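Local coordinates for DUF3887 domain-containing protein (Ruminococcus gnavus, PDB 4HYZ), which is of unknown function but belongs to a family grouped with the NTF2-like proteins, combining a curved antiparallel sheet with packed helices, at residues W35-T40 with M107-F112. Numbering follows the deposited sequence.
Sequences WKSRFT and MNLVSF. With SO4 (sulfate ion), chain D.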
ATOM      1  N   TRP A  35     -10.115 -20.040  22.130  1.00 41.58           N
ATOM      2  CA  TRP A  35     -10.135 -19.246  20.910  1.00 40.16           C
ATOM      3  C   TRP A  35     -11.095 -18.089  21.082  1.00 44.14           C
ATOM      4  O   TRP A  35     -10.695 -16.952  20.843  1.00 43.27           O
ATOM      5  CB  TRP A  35     -10.488 -20.121  19.702  1.00 39.48           C
ATOM      6  CG  TRP A  35     -10.604 -19.367  18.404  1.00 39.18           C
ATOM      7  CD1 TRP A  35      -9.585 -18.935  17.603  1.00 40.48           C
ATOM      8  CD2 TRP A  35     -11.822 -18.998  17.739  1.00 39.40           C
ATOM      9  NE1 TRP A  35     -10.094 -18.331  16.478  1.00 40.04           N
ATOM     10  CE2 TRP A  35     -11.465 -18.373  16.525  1.00 42.24           C
ATOM     11  CE3 TRP A  35     -13.186 -19.143  18.052  1.00 41.57           C
ATOM     12  CZ2 TRP A  35     -12.418 -17.893  15.620  1.00 42.21           C
ATOM     13  CZ3 TRP A  35     -14.128 -18.692  17.143  1.00 43.38           C
ATOM     14  CH2 TRP A  35     -13.744 -18.068  15.951  1.00 42.92           C
ATOM     15  N   LYS A  36     -12.317 -18.354  21.595  1.00 42.57           N
ATOM     16  CA  LYS A  36     -13.327 -17.312  21.870  1.00 42.48           C
ATOM     17  C   LYS A  36     -12.769 -16.222  22.823  1.00 44.32           C
ATOM     18  O   LYS A  36     -13.003 -15.038  22.593  1.00 45.60           O
ATOM     19  CB  LYS A  36     -14.586 -17.947  22.470  1.00 46.57           C
ATOM     20  CG  LYS A  36     -15.750 -16.987  22.706  1.00 52.66           C
ATOM     21  CD  LYS A  36     -17.087 -17.729  22.906  1.00 63.94           C
ATOM     22  CE  LYS A  36     -17.379 -18.083  24.342  1.00 72.74           C
ATOM     23  NZ  LYS A  36     -17.790 -16.908  25.157  1.00 84.75           N
ATOM     24  N   SER A  37     -12.012 -16.626  23.855  1.00 38.15           N
ATOM     25  CA  SER A  37     -11.439 -15.743  24.874  1.00 36.94           C
ATOM     26  C   SER A  37     -10.417 -14.743  24.286  1.00 39.54           C
ATOM     27  O   SER A  37     -10.078 -13.765  24.962  1.00 39.30           O
ATOM     28  CB  SER A  37     -10.787 -16.555  25.996  1.00 35.84           C
ATOM     29  OG  SER A  37      -9.476 -16.976  25.640  1.00 36.70           O
ATOM     30  N   ARG A  38      -9.932 -14.988  23.048  1.00 34.17           N
ATOM     31  CA  ARG A  38      -8.956 -14.111  22.392  1.00 32.16           C
ATOM     32  C   ARG A  38      -9.641 -12.925  21.655  1.00 37.11           C
ATOM     33  O   ARG A  38      -8.964 -11.999  21.221  1.00 35.95           O
ATOM     34  CB  ARG A  38      -8.046 -14.932  21.469  1.00 31.24           C
ATOM     35  CG  ARG A  38      -6.982 -15.745  22.256  1.00 30.52           C
ATOM     36  CD  ARG A  38      -5.969 -14.832  22.969  1.00 34.29           C
ATOM     37  NE  ARG A  38      -5.470 -13.838  22.011  1.00 35.09           N
ATOM     38  CZ  ARG A  38      -5.632 -12.521  22.068  1.00 39.48           C
ATOM     39  NH1 ARG A  38      -6.093 -11.942  23.175  1.00 28.10           N
ATOM     40  NH2 ARG A  38      -5.260 -11.764  21.054  1.00 31.74           N
ATOM     41  N   PHE A  39     -10.984 -12.930  21.561  1.00 36.05           N
ATOM     42  CA  PHE A  39     -11.760 -11.852  20.938  1.00 36.10           C
ATOM     43  C   PHE A  39     -12.058 -10.777  21.960  1.00 42.36           C
ATOM     44  O   PHE A  39     -12.120 -11.075  23.162  1.00 43.25           O
ATOM     45  CB  PHE A  39     -13.079 -12.394  20.330  1.00 39.32           C
ATOM     46  CG  PHE A  39     -12.869 -13.098  19.009  1.00 39.97           C
ATOM     47  CD1 PHE A  39     -12.342 -14.387  18.964  1.00 42.53           C
ATOM     48  CD2 PHE A  39     -13.133 -12.450  17.808  1.00 41.71           C
ATOM     49  CE1 PHE A  39     -12.110 -15.021  17.735  1.00 43.38           C
ATOM     50  CE2 PHE A  39     -12.901 -13.085  16.579  1.00 43.49           C
ATOM     51  CZ  PHE A  39     -12.403 -14.366  16.548  1.00 41.07           C
ATOM     52  N   THR A  40     -12.241  -9.517  21.498  1.00 39.20           N
ATOM     53  CA  THR A  40     -12.643  -8.420  22.391  1.00 41.46           C
ATOM     54  C   THR A  40     -13.891  -8.871  23.188  1.00 50.65           C
ATOM     55  O   THR A  40     -14.734  -9.572  22.620  1.00 50.49           O
ATOM     56  CB  THR A  40     -12.957  -7.136  21.607  1.00 45.36           C
ATOM     57  OG1 THR A  40     -14.212  -7.287  20.941  1.00 44.63           O
ATOM     58  CG2 THR A  40     -11.881  -6.777  20.600  1.00 43.94           C
HETATM   59  N   MSE A 107      -5.118  -5.411  21.502  1.00 30.06           N
HETATM   60  CA  MSE A 107      -4.554  -6.634  20.894  1.00 26.83           C
HETATM   61  C   MSE A 107      -5.439  -7.865  21.108  1.00 33.65           C
HETATM   62  O   MSE A 107      -4.953  -9.020  21.187  1.00 33.03           O
HETATM   63  CB  MSE A 107      -3.093  -6.874  21.350  1.00 27.20           C
HETATM   64  CG  MSE A 107      -2.112  -5.865  20.687  1.00 30.71           C
HETATM   65 SE   MSE A 107      -2.179  -5.882  18.731  0.75 32.37          SE
HETATM   66  CE  MSE A 107      -1.792  -7.751  18.346  1.00 27.50           C
ATOM     67  N   ASN A 108      -6.757  -7.616  21.084  1.00 31.17           N
ATOM     68  CA  ASN A 108      -7.746  -8.704  21.120  1.00 32.06           C
ATOM     69  C   ASN A 108      -8.383  -8.777  19.736  1.00 34.27           C
ATOM     70  O   ASN A 108      -8.477  -7.765  19.075  1.00 32.52           O
ATOM     71  CB  ASN A 108      -8.750  -8.477  22.218  1.00 29.40           C
ATOM     72  CG  ASN A 108      -8.083  -8.493  23.566  1.00 38.15           C
ATOM     73  OD1 ASN A 108      -7.289  -9.373  23.885  1.00 36.88           O
ATOM     74  ND2 ASN A 108      -8.412  -7.543  24.404  1.00 28.84           N
ATOM     75  N   LEU A 109      -8.775  -9.954  19.280  1.00 32.70           N
ATOM     76  CA  LEU A 109      -9.335 -10.106  17.931  1.00 31.25           C
ATOM     77  C   LEU A 109     -10.683  -9.413  17.723  1.00 35.31           C
ATOM     78  O   LEU A 109     -11.557  -9.444  18.588  1.00 33.42           O
ATOM     79  CB  LEU A 109      -9.507 -11.594  17.582  1.00 31.20           C
ATOM     80  CG  LEU A 109      -8.232 -12.432  17.451  1.00 33.69           C
ATOM     81  CD1 LEU A 109      -8.584 -13.941  17.530  1.00 33.42           C
ATOM     82  CD2 LEU A 109      -7.487 -12.106  16.148  1.00 31.31           C
ATOM     83  N   VAL A 110     -10.858  -8.834  16.526  1.00 33.53           N
ATOM     84  CA  VAL A 110     -12.154  -8.284  16.118  1.00 34.59           C
ATOM     85  C   VAL A 110     -12.616  -9.087  14.900  1.00 41.93           C
ATOM     86  O   VAL A 110     -13.775  -9.010  14.504  1.00 45.01           O
ATOM     87  CB  VAL A 110     -12.168  -6.751  15.849  1.00 36.99           C
ATOM     88  CG1 VAL A 110     -11.920  -5.962  17.133  1.00 36.13           C
ATOM     89  CG2 VAL A 110     -11.171  -6.359  14.762  1.00 34.75           C
ATOM     90  N   SER A 111     -11.693  -9.861  14.313  1.00 38.02           N
ATOM     91  CA  SER A 111     -11.944 -10.629  13.084  1.00 38.46           C
ATOM     92  C   SER A 111     -10.899 -11.724  12.933  1.00 39.73           C
ATOM     93  O   SER A 111      -9.723 -11.517  13.229  1.00 37.86           O
ATOM     94  CB  SER A 111     -11.907  -9.697  11.867  1.00 40.46           C
ATOM     95  OG  SER A 111     -12.209 -10.417  10.686  1.00 57.11           O
ATOM     96  N   PHE A 112     -11.327 -12.875  12.448  1.00 37.40           N
ATOM     97  CA  PHE A 112     -10.460 -14.032  12.237  1.00 37.42           C
ATOM     98  C   PHE A 112     -11.017 -14.795  11.067  1.00 44.37           C
ATOM     99  O   PHE A 112     -12.120 -15.323  11.178  1.00 46.24           O
ATOM    100  CB  PHE A 112     -10.389 -14.917  13.511  1.00 38.11           C
ATOM    101  CG  PHE A 112      -9.428 -16.095  13.428  1.00 37.66           C
ATOM    102  CD1 PHE A 112      -9.770 -17.248  12.727  1.00 41.07           C
ATOM    103  CD2 PHE A 112      -8.210 -16.070  14.100  1.00 37.02           C
ATOM    104  CE1 PHE A 112      -8.894 -18.332  12.659  1.00 41.25           C
ATOM    105  CE2 PHE A 112      -7.332 -17.158  14.031  1.00 38.98           C
ATOM    106  CZ  PHE A 112      -7.667 -18.266  13.283  1.00 38.60           C
TER
HETATM  107  S   SO4 D 202     -11.015  -5.284  24.779  1.00 58.74           S
HETATM  108  O1  SO4 D 202     -11.911  -4.184  24.451  1.00 61.37           O
HETATM  109  O2  SO4 D 202     -10.107  -4.830  25.839  1.00 59.43           O
HETATM  110  O3  SO4 D 202     -11.828  -6.496  25.217  1.00 60.44           O
HETATM  111  O4  SO4 D 202     -10.204  -5.614  23.638  1.00 55.56           O
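In this NTF2-like fold, a single beta bridge between Phe39 and Leu109 ties the loop after helix 32-36 to an edge strand of the sheet within this chain, 109-113. Leu109 uses both of its backbone polar groups: its N donates to Arg38 O (2.8 Å), and its O accepts from Thr40 N (3.0 Å). The Arg38 guanidinium extends the attachment to Met107 and Asn108, with NH2 bonded to Met107 O (2.8 Å) and NH1 to Asn108 OD1 (2.9 Å), while NE forms a salt bridge with Asp23 of helix 13-28. Asn108 ND2 donates to O4 (2.7 Å) of a sulfate, probably from the crystallisation liquor, which also accepts from Lys41 N. Thr40 is the N-cap of helix 41-44, its OG1 bonding weakly to Leu43 N. Beside the bridge, packing is mainly by apolar and aromatic side chains: Leu109 CB makes a CH-pi contact over the Phe39 ring, 3.8 Å from its centroid. Trp35 meets Phe112 edge-to-face, and its buried NE1, lacking a hydrogen-bond partner, lies over the Phe112 ring, 3.8 Å from Phe112 CD2.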